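PDB 6EUD: ATP-dependent RNA helicase HrpB from Escherichia coli, which hydrolyses ATP to ADP and phosphate as a DEAH/RHA-type RNA helicase that binds single-stranded RNA. Local coordinates for residues 278-292 and 322-336. Sequence-based numbering, arbitrary orientation.
Sequences AETSLTIEGIRLVVD and QRAGRAGRLEPGISL
R323 spans two carboxylates, a compact example of how one buried guanidinium can tie a loop and a strand to a helix. Its NE donates to OE1 of E279 at 3.1 Å, approaching from above the carboxylate plane, while NH1 reaches OD1 of D292 at 2.7 Å on the syn side; both acceptors lie at the edge of the guanidinium, and the D292 carboxylate is turned 75° from it. The chain of R323, extended from CG to NE, carries the group between the two acids, and E279, with CG anti to the backbone N (chi1 -170°), runs out straight to meet it. A methionine in place of R323 would probably leave E279 and D292 without their shared positive partner and free the E279 carboxylate to turn. Beside this network the amide of Q322 gives NE2 to the backbone O of E279, and its NE2 also lies over one face of the R326 guanidinium. This is the arginine-rich QRAGRAGR segment, motif VI of superfamily 2 helicases, meeting motif V (AETSLTI); T280 turns its OG1 to H129 of the DEFH box, and S281 O accepts from T32 of the predicted ATP site.

At the far end, R288 grips P332 O side-on with NE and NH2, each at 3.1 Å, and NH1 goes to S215 O. Between these ends V290 presses CG2 on A327 CB at 3.6 Å, while on the other face of the sheet L289 CD2 lies alongside I334 CB. Parallel bonding, including V290 N to I334 O at 2.9 Å, joins strands 287-292 and 333-336. Strand 217-221 pairs with the former and strand 186-190 with the latter, and helix 199-213 covers V291, I334 and L336.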
ATOM      1  N   ALA A 278     -18.051 -12.934 -13.743  1.00 59.21           N
ATOM      2  CA  ALA A 278     -18.512 -14.244 -14.186  1.00 56.96           C
ATOM      3  C   ALA A 278     -17.621 -15.359 -13.629  1.00 53.28           C
ATOM      4  O   ALA A 278     -17.913 -16.545 -13.785  1.00 52.89           O
ATOM      5  CB  ALA A 278     -18.562 -14.302 -15.704  1.00 53.67           C
ATOM      6  N   GLU A 279     -16.544 -14.966 -12.959  1.00 50.63           N
ATOM      7  CA  GLU A 279     -15.554 -15.917 -12.477  1.00 52.99           C
ATOM      8  C   GLU A 279     -16.073 -16.769 -11.317  1.00 58.82           C
ATOM      9  O   GLU A 279     -15.794 -17.967 -11.252  1.00 62.52           O
ATOM     10  CB  GLU A 279     -14.276 -15.178 -12.061  1.00 53.24           C
ATOM     11  CG  GLU A 279     -13.083 -16.086 -11.773  1.00 57.26           C
ATOM     12  CD  GLU A 279     -11.861 -15.320 -11.275  1.00 57.51           C
ATOM     13  OE1 GLU A 279     -11.350 -14.445 -12.018  1.00 55.58           O
ATOM     14  OE2 GLU A 279     -11.416 -15.605 -10.136  1.00 59.62           O
ATOM     15  N   THR A 280     -16.816 -16.156 -10.399  1.00 61.81           N
ATOM     16  CA  THR A 280     -17.301 -16.862  -9.208  1.00 65.28           C
ATOM     17  C   THR A 280     -18.706 -16.432  -8.805  1.00 68.88           C
ATOM     18  O   THR A 280     -19.486 -17.253  -8.343  1.00 71.23           O
ATOM     19  CB  THR A 280     -16.372 -16.651  -7.970  1.00 74.54           C
ATOM     20  OG1 THR A 280     -16.374 -15.265  -7.594  1.00 77.08           O
ATOM     21  CG2 THR A 280     -14.944 -17.106  -8.241  1.00 68.30           C
ATOM     22  N   SER A 281     -19.019 -15.148  -8.980  1.00 71.37           N
ATOM     23  CA  SER A 281     -20.260 -14.564  -8.456  1.00 74.26           C
ATOM     24  C   SER A 281     -21.487 -14.796  -9.326  1.00 74.23           C
ATOM     25  O   SER A 281     -22.622 -14.776  -8.847  1.00 74.34           O
ATOM     26  CB  SER A 281     -20.093 -13.059  -8.263  1.00 74.25           C
ATOM     27  OG  SER A 281     -20.153 -12.379  -9.500  1.00 76.20           O
ATOM     28  N   LEU A 282     -21.252 -14.992 -10.614  1.00 75.36           N
ATOM     29  CA  LEU A 282     -22.338 -15.114 -11.567  1.00 72.16           C
ATOM     30  C   LEU A 282     -22.227 -16.441 -12.302  1.00 70.14           C
ATOM     31  O   LEU A 282     -21.130 -16.871 -12.673  1.00 71.18           O
ATOM     32  CB  LEU A 282     -22.306 -13.937 -12.540  1.00 73.02           C
ATOM     33  CG  LEU A 282     -23.617 -13.438 -13.131  1.00 72.93           C
ATOM     34  CD1 LEU A 282     -24.692 -13.391 -12.066  1.00 76.33           C
ATOM     35  CD2 LEU A 282     -23.379 -12.054 -13.696  1.00 67.60           C
ATOM     36  N   THR A 283     -23.362 -17.096 -12.487  1.00 67.54           N
ATOM     37  CA  THR A 283     -23.391 -18.358 -13.195  1.00 69.51           C
ATOM     38  C   THR A 283     -23.980 -18.193 -14.588  1.00 67.31           C
ATOM     39  O   THR A 283     -25.170 -17.925 -14.750  1.00 71.69           O
ATOM     40  CB  THR A 283     -24.175 -19.411 -12.399  1.00 74.70           C
ATOM     41  OG1 THR A 283     -23.377 -19.834 -11.287  1.00 78.99           O
ATOM     42  CG2 THR A 283     -24.520 -20.616 -13.261  1.00 74.27           C
ATOM     43  N   ILE A 284     -23.123 -18.339 -15.593  1.00 62.61           N
ATOM     44  CA  ILE A 284     -23.551 -18.295 -16.985  1.00 56.73           C
ATOM     45  C   ILE A 284     -23.786 -19.723 -17.475  1.00 55.20           C
ATOM     46  O   ILE A 284     -22.915 -20.584 -17.352  1.00 54.43           O
ATOM     47  CB  ILE A 284     -22.522 -17.576 -17.885  1.00 52.68           C
ATOM     48  CG1 ILE A 284     -22.535 -16.065 -17.624  1.00 53.66           C
ATOM     49  CG2 ILE A 284     -22.879 -17.759 -19.326  1.00 49.10           C
ATOM     50  CD1 ILE A 284     -21.779 -15.621 -16.414  1.00 54.60           C
ATOM     51  N   GLU A 285     -24.976 -19.974 -18.008  1.00 50.37           N
ATOM     52  CA  GLU A 285     -25.352 -21.324 -18.387  1.00 52.16           C
ATOM     53  C   GLU A 285     -25.054 -21.650 -19.853  1.00 46.99           C
ATOM     54  O   GLU A 285     -24.871 -20.759 -20.671  1.00 51.18           O
ATOM     55  CB  GLU A 285     -26.830 -21.537 -18.097  1.00 61.41           C
ATOM     56  CG  GLU A 285     -27.201 -21.206 -16.678  1.00 70.86           C
ATOM     57  CD  GLU A 285     -28.687 -21.069 -16.510  1.00 82.75           C
ATOM     58  OE1 GLU A 285     -29.110 -20.509 -15.481  1.00 87.68           O
ATOM     59  OE2 GLU A 285     -29.430 -21.521 -17.411  1.00 87.66           O
ATOM     60  N   GLY A 286     -24.994 -22.943 -20.157  1.00 39.52           N
ATOM     61  CA  GLY A 286     -24.818 -23.451 -21.509  1.00 35.33           C
ATOM     62  C   GLY A 286     -23.387 -23.369 -22.009  1.00 38.96           C
ATOM     63  O   GLY A 286     -23.137 -23.525 -23.206  1.00 43.18           O
ATOM     64  N   ILE A 287     -22.446 -23.120 -21.101  1.00 37.29           N
ATOM     65  CA  ILE A 287     -21.053 -22.873 -21.477  1.00 34.36           C
ATOM     66  C   ILE A 287     -20.216 -24.136 -21.398  1.00 35.38           C
ATOM     67  O   ILE A 287     -20.278 -24.838 -20.392  1.00 39.22           O
ATOM     68  CB  ILE A 287     -20.416 -21.777 -20.573  1.00 27.70           C
ATOM     69  CG1 ILE A 287     -21.253 -20.492 -20.633  1.00 33.32           C
ATOM     70  CG2 ILE A 287     -18.976 -21.499 -20.989  1.00 26.66           C
ATOM     71  CD1 ILE A 287     -21.255 -19.795 -22.026  1.00 27.76           C
ATOM     72  N   ARG A 288     -19.445 -24.430 -22.450  1.00 27.65           N
ATOM     73  CA  ARG A 288     -18.412 -25.485 -22.375  1.00 32.13           C
ATOM     74  C   ARG A 288     -17.060 -25.016 -22.961  1.00 31.58           C
ATOM     75  O   ARG A 288     -16.083 -25.745 -22.936  1.00 36.00           O
ATOM     76  CB  ARG A 288     -18.884 -26.774 -23.076  1.00 27.92           C
ATOM     77  CG  ARG A 288     -18.806 -26.744 -24.572  1.00 29.87           C
ATOM     78  CD  ARG A 288     -19.032 -28.131 -25.187  1.00 31.89           C
ATOM     79  NE  ARG A 288     -17.930 -29.058 -24.912  1.00 34.21           N
ATOM     80  CZ  ARG A 288     -16.947 -29.347 -25.765  1.00 33.02           C
ATOM     81  NH1 ARG A 288     -16.905 -28.782 -26.962  1.00 30.45           N
ATOM     82  NH2 ARG A 288     -16.003 -30.210 -25.420  1.00 33.41           N
ATOM     83  N   LEU A 289     -17.015 -23.785 -23.469  1.00 29.43           N
ATOM     84  CA  LEU A 289     -15.775 -23.153 -23.942  1.00 27.06           C
ATOM     85  C   LEU A 289     -15.499 -21.860 -23.171  1.00 29.80           C
ATOM     86  O   LEU A 289     -16.381 -21.016 -23.033  1.00 32.15           O
ATOM     87  CB  LEU A 289     -15.860 -22.833 -25.435  1.00 25.22           C
ATOM     88  CG  LEU A 289     -16.274 -23.990 -26.355  1.00 28.92           C
ATOM     89  CD1 LEU A 289     -16.377 -23.512 -27.790  1.00 25.84           C
ATOM     90  CD2 LEU A 289     -15.301 -25.149 -26.233  1.00 25.48           C
ATOM     91  N   VAL A 290     -14.278 -21.703 -22.672  1.00 25.50           N
ATOM     92  CA  VAL A 290     -13.858 -20.445 -22.094  1.00 23.82           C
ATOM     93  C   VAL A 290     -12.649 -19.859 -22.861  1.00 30.58           C
ATOM     94  O   VAL A 290     -11.724 -20.571 -23.287  1.00 26.10           O
ATOM     95  CB  VAL A 290     -13.535 -20.622 -20.590  1.00 27.55           C
ATOM     96  CG1 VAL A 290     -12.652 -19.501 -20.059  1.00 23.32           C
ATOM     97  CG2 VAL A 290     -14.839 -20.746 -19.768  1.00 24.94           C
ATOM     98  N   VAL A 291     -12.678 -18.549 -23.065  1.00 30.06           N
ATOM     99  CA  VAL A 291     -11.496 -17.856 -23.527  1.00 26.72           C
ATOM    100  C   VAL A 291     -11.154 -16.825 -22.480  1.00 27.47           C
ATOM    101  O   VAL A 291     -11.946 -15.948 -22.162  1.00 30.69           O
ATOM    102  CB  VAL A 291     -11.676 -17.196 -24.926  1.00 27.07           C
ATOM    103  CG1 VAL A 291     -10.414 -16.416 -25.307  1.00 25.40           C
ATOM    104  CG2 VAL A 291     -12.005 -18.259 -25.989  1.00 23.08           C
ATOM    105  N   ASP A 292      -9.950 -16.955 -21.945  1.00 27.53           N
ATOM    106  CA  ASP A 292      -9.483 -16.160 -20.827  1.00 28.31           C
ATOM    107  C   ASP A 292      -8.295 -15.279 -21.255  1.00 31.66           C
ATOM    108  O   ASP A 292      -7.186 -15.789 -21.557  1.00 29.51           O
ATOM    109  CB  ASP A 292      -9.100 -17.089 -19.660  1.00 26.84           C
ATOM    110  CG  ASP A 292      -8.395 -16.353 -18.531  1.00 31.32           C
ATOM    111  OD1 ASP A 292      -8.702 -15.161 -18.296  1.00 35.88           O
ATOM    112  OD2 ASP A 292      -7.528 -16.969 -17.879  1.00 28.91           O
ATOM    113  N   GLN A 322      -9.993 -20.979 -11.777  1.00 31.70           N
ATOM    114  CA  GLN A 322     -11.408 -20.751 -11.512  1.00 32.50           C
ATOM    115  C   GLN A 322     -12.137 -20.396 -12.826  1.00 32.56           C
ATOM    116  O   GLN A 322     -13.238 -20.885 -13.079  1.00 33.94           O
ATOM    117  CB  GLN A 322     -11.589 -19.665 -10.464  1.00 30.41           C
ATOM    118  CG  GLN A 322     -13.019 -19.335 -10.124  1.00 40.98           C
ATOM    119  CD  GLN A 322     -13.722 -20.415  -9.314  1.00 50.36           C
ATOM    120  OE1 GLN A 322     -13.079 -21.200  -8.612  1.00 56.84           O
ATOM    121  NE2 GLN A 322     -15.055 -20.450  -9.400  1.00 49.21           N
ATOM    122  N   ARG A 323     -11.494 -19.596 -13.676  1.00 29.59           N
ATOM    123  CA  ARG A 323     -12.062 -19.222 -14.968  1.00 28.87           C
ATOM    124  C   ARG A 323     -12.212 -20.419 -15.895  1.00 28.31           C
ATOM    125  O   ARG A 323     -13.207 -20.542 -16.593  1.00 32.74           O
ATOM    126  CB  ARG A 323     -11.199 -18.170 -15.654  1.00 29.42           C
ATOM    127  CG  ARG A 323     -11.330 -16.821 -15.053  1.00 32.83           C
ATOM    128  CD  ARG A 323     -10.362 -15.811 -15.660  1.00 32.41           C
ATOM    129  NE  ARG A 323     -10.518 -14.542 -14.954  1.00 33.25           N
ATOM    130  CZ  ARG A 323     -10.079 -13.371 -15.390  1.00 34.75           C
ATOM    131  NH1 ARG A 323      -9.444 -13.281 -16.549  1.00 31.46           N
ATOM    132  NH2 ARG A 323     -10.288 -12.282 -14.666  1.00 37.46           N
ATOM    133  N   ALA A 324     -11.209 -21.289 -15.914  1.00 28.26           N
ATOM    134  CA  ALA A 324     -11.261 -22.502 -16.714  1.00 25.97           C
ATOM    135  C   ALA A 324     -12.430 -23.396 -16.276  1.00 27.51           C
ATOM    136  O   ALA A 324     -13.116 -23.987 -17.106  1.00 31.20           O
ATOM    137  CB  ALA A 324      -9.944 -23.253 -16.608  1.00 26.53           C
ATOM    138  N   GLY A 325     -12.673 -23.467 -14.971  1.00 29.01           N
ATOM    139  CA  GLY A 325     -13.718 -24.324 -14.435  1.00 26.66           C
ATOM    140  C   GLY A 325     -15.108 -23.862 -14.806  1.00 27.47           C
ATOM    141  O   GLY A 325     -16.073 -24.614 -14.658  1.00 35.53           O
ATOM    142  N   ARG A 326     -15.224 -22.623 -15.279  1.00 26.05           N
ATOM    143  CA  ARG A 326     -16.497 -22.130 -15.799  1.00 34.66           C
ATOM    144  C   ARG A 326     -16.864 -22.812 -17.138  1.00 35.88           C
ATOM    145  O   ARG A 326     -18.011 -22.725 -17.596  1.00 37.66           O
ATOM    146  CB  ARG A 326     -16.477 -20.592 -15.945  1.00 36.13           C
ATOM    147  CG  ARG A 326     -16.523 -19.849 -14.599  1.00 37.97           C
ATOM    148  CD  ARG A 326     -17.107 -20.745 -13.538  1.00 48.01           C
ATOM    149  NE  ARG A 326     -17.877 -20.057 -12.515  1.00 59.57           N
ATOM    150  CZ  ARG A 326     -18.383 -20.685 -11.460  1.00 65.56           C
ATOM    151  NH1 ARG A 326     -18.175 -21.989 -11.324  1.00 61.78           N
ATOM    152  NH2 ARG A 326     -19.087 -20.021 -10.547  1.00 70.64           N
ATOM    153  N   ALA A 327     -15.903 -23.519 -17.741  1.00 33.33           N
ATOM    154  CA  ALA A 327     -16.182 -24.314 -18.935  1.00 32.99           C
ATOM    155  C   ALA A 327     -16.579 -25.754 -18.584  1.00 28.84           C
ATOM    156  O   ALA A 327     -16.766 -26.574 -19.473  1.00 29.10           O
ATOM    157  CB  ALA A 327     -14.955 -24.312 -19.897  1.00 25.41           C
ATOM    158  N   GLY A 328     -16.731 -26.054 -17.295  1.00 31.99           N
ATOM    159  CA  GLY A 328     -16.872 -27.429 -16.851  1.00 28.10           C
ATOM    160  C   GLY A 328     -18.058 -27.673 -15.947  1.00 34.93           C
ATOM    161  O   GLY A 328     -18.061 -28.631 -15.189  1.00 38.26           O
ATOM    162  N   ARG A 329     -19.078 -26.821 -16.027  1.00 31.83           N
ATOM    163  CA  ARG A 329     -20.268 -26.977 -15.191  1.00 34.67           C
ATOM    164  C   ARG A 329     -21.313 -27.842 -15.891  1.00 39.52           C
ATOM    165  O   ARG A 329     -22.160 -28.473 -15.238  1.00 42.34           O
ATOM    166  CB  ARG A 329     -20.884 -25.612 -14.855  1.00 37.88           C
ATOM    167  CG  ARG A 329     -19.937 -24.575 -14.316  1.00 40.45           C
ATOM    168  CD  ARG A 329     -19.431 -24.911 -12.931  1.00 55.27           C
ATOM    169  NE  ARG A 329     -20.486 -25.309 -11.986  1.00 69.06           N
ATOM    170  CZ  ARG A 329     -21.315 -24.462 -11.369  1.00 79.56           C
ATOM    171  NH1 ARG A 329     -22.236 -24.918 -10.523  1.00 83.35           N
ATOM    172  NH2 ARG A 329     -21.238 -23.157 -11.606  1.00 85.91           N
ATOM    173  N   LEU A 330     -21.262 -27.859 -17.222  1.00 34.88           N
ATOM    174  CA  LEU A 330     -22.268 -28.558 -18.022  1.00 38.79           C
ATOM    175  C   LEU A 330     -21.846 -29.962 -18.488  1.00 40.07           C
ATOM    176  O   LEU A 330     -22.601 -30.942 -18.378  1.00 38.20           O
ATOM    177  CB  LEU A 330     -22.622 -27.702 -19.237  1.00 39.01           C
ATOM    178  CG  LEU A 330     -23.689 -28.328 -20.122  1.00 42.41           C
ATOM    179  CD1 LEU A 330     -25.007 -28.413 -19.340  1.00 41.25           C
ATOM    180  CD2 LEU A 330     -23.843 -27.493 -21.380  1.00 43.34           C
ATOM    181  N   GLU A 331     -20.622 -30.033 -18.990  1.00 37.77           N
ATOM    182  CA  GLU A 331     -20.082 -31.202 -19.662  1.00 35.72           C
ATOM    183  C   GLU A 331     -18.577 -30.956 -19.720  1.00 34.56           C
ATOM    184  O   GLU A 331     -18.137 -29.860 -19.368  1.00 32.96           O
ATOM    185  CB  GLU A 331     -20.686 -31.356 -21.061  1.00 36.57           C
ATOM    186  CG  GLU A 331     -20.495 -30.140 -21.978  1.00 41.58           C
ATOM    187  CD  GLU A 331     -21.168 -30.289 -23.348  1.00 51.43           C
ATOM    188  OE1 GLU A 331     -21.105 -31.383 -23.945  1.00 52.94           O
ATOM    189  OE2 GLU A 331     -21.770 -29.305 -23.831  1.00 57.84           O
ATOM    190  N   PRO A 332     -17.786 -31.964 -20.133  1.00 36.04           N
ATOM    191  CA  PRO A 332     -16.355 -31.722 -20.366  1.00 34.95           C
ATOM    192  C   PRO A 332     -16.141 -30.567 -21.329  1.00 37.21           C
ATOM    193  O   PRO A 332     -16.784 -30.509 -22.394  1.00 33.36           O
ATOM    194  CB  PRO A 332     -15.867 -33.029 -20.986  1.00 28.89           C
ATOM    195  CG  PRO A 332     -16.800 -34.052 -20.425  1.00 33.86           C
ATOM    196  CD  PRO A 332     -18.136 -33.382 -20.333  1.00 35.31           C
ATOM    197  N   GLY A 333     -15.234 -29.667 -20.957  1.00 37.39           N
ATOM    198  CA  GLY A 333     -15.080 -28.417 -21.664  1.00 30.52           C
ATOM    199  C   GLY A 333     -13.653 -28.124 -22.025  1.00 32.10           C
ATOM    200  O   GLY A 333     -12.777 -28.959 -21.878  1.00 34.86           O
ATOM    201  N   ILE A 334     -13.435 -26.915 -22.524  1.00 32.68           N
ATOM    202  CA  ILE A 334     -12.144 -26.476 -23.028  1.00 30.10           C
ATOM    203  C   ILE A 334     -11.936 -25.021 -22.619  1.00 31.47           C
ATOM    204  O   ILE A 334     -12.847 -24.200 -22.752  1.00 31.41           O
ATOM    205  CB  ILE A 334     -12.056 -26.591 -24.567  1.00 28.94           C
ATOM    206  CG1 ILE A 334     -12.460 -27.989 -25.042  1.00 30.16           C
ATOM    207  CG2 ILE A 334     -10.664 -26.219 -25.081  1.00 25.66           C
ATOM    208  CD1 ILE A 334     -12.546 -28.098 -26.550  1.00 27.66           C
ATOM    209  N   SER A 335     -10.744 -24.711 -22.124  1.00 27.63           N
ATOM    210  CA  SER A 335     -10.391 -23.355 -21.729  1.00 27.81           C
ATOM    211  C   SER A 335      -9.125 -22.918 -22.468  1.00 31.85           C
ATOM    212  O   SER A 335      -8.109 -23.618 -22.443  1.00 36.16           O
ATOM    213  CB  SER A 335     -10.176 -23.277 -20.218  1.00 34.12           C
ATOM    214  OG  SER A 335      -9.881 -21.963 -19.783  1.00 33.61           O
ATOM    215  N   LEU A 336      -9.200 -21.775 -23.144  1.00 28.01           N
ATOM    216  CA  LEU A 336      -8.053 -21.206 -23.840  1.00 29.95           C
ATOM    217  C   LEU A 336      -7.550 -19.921 -23.140  1.00 33.63           C
ATOM    218  O   LEU A 336      -8.276 -18.912 -23.052  1.00 34.13           O
ATOM    219  CB  LEU A 336      -8.418 -20.913 -25.308  1.00 25.58           C
ATOM    220  CG  LEU A 336      -7.355 -20.182 -26.143  1.00 27.04           C
ATOM    221  CD1 LEU A 336      -6.052 -21.005 -26.262  1.00 26.71           C
ATOM    222  CD2 LEU A 336      -7.877 -19.817 -27.530  1.00 22.61           C
TER
HETATM  223  O   HOH W   1     -20.155 -21.032 -16.717  1.00 45.93           O
HETATM  224  O   HOH W   2     -20.032 -24.652 -17.698  1.00 31.46           O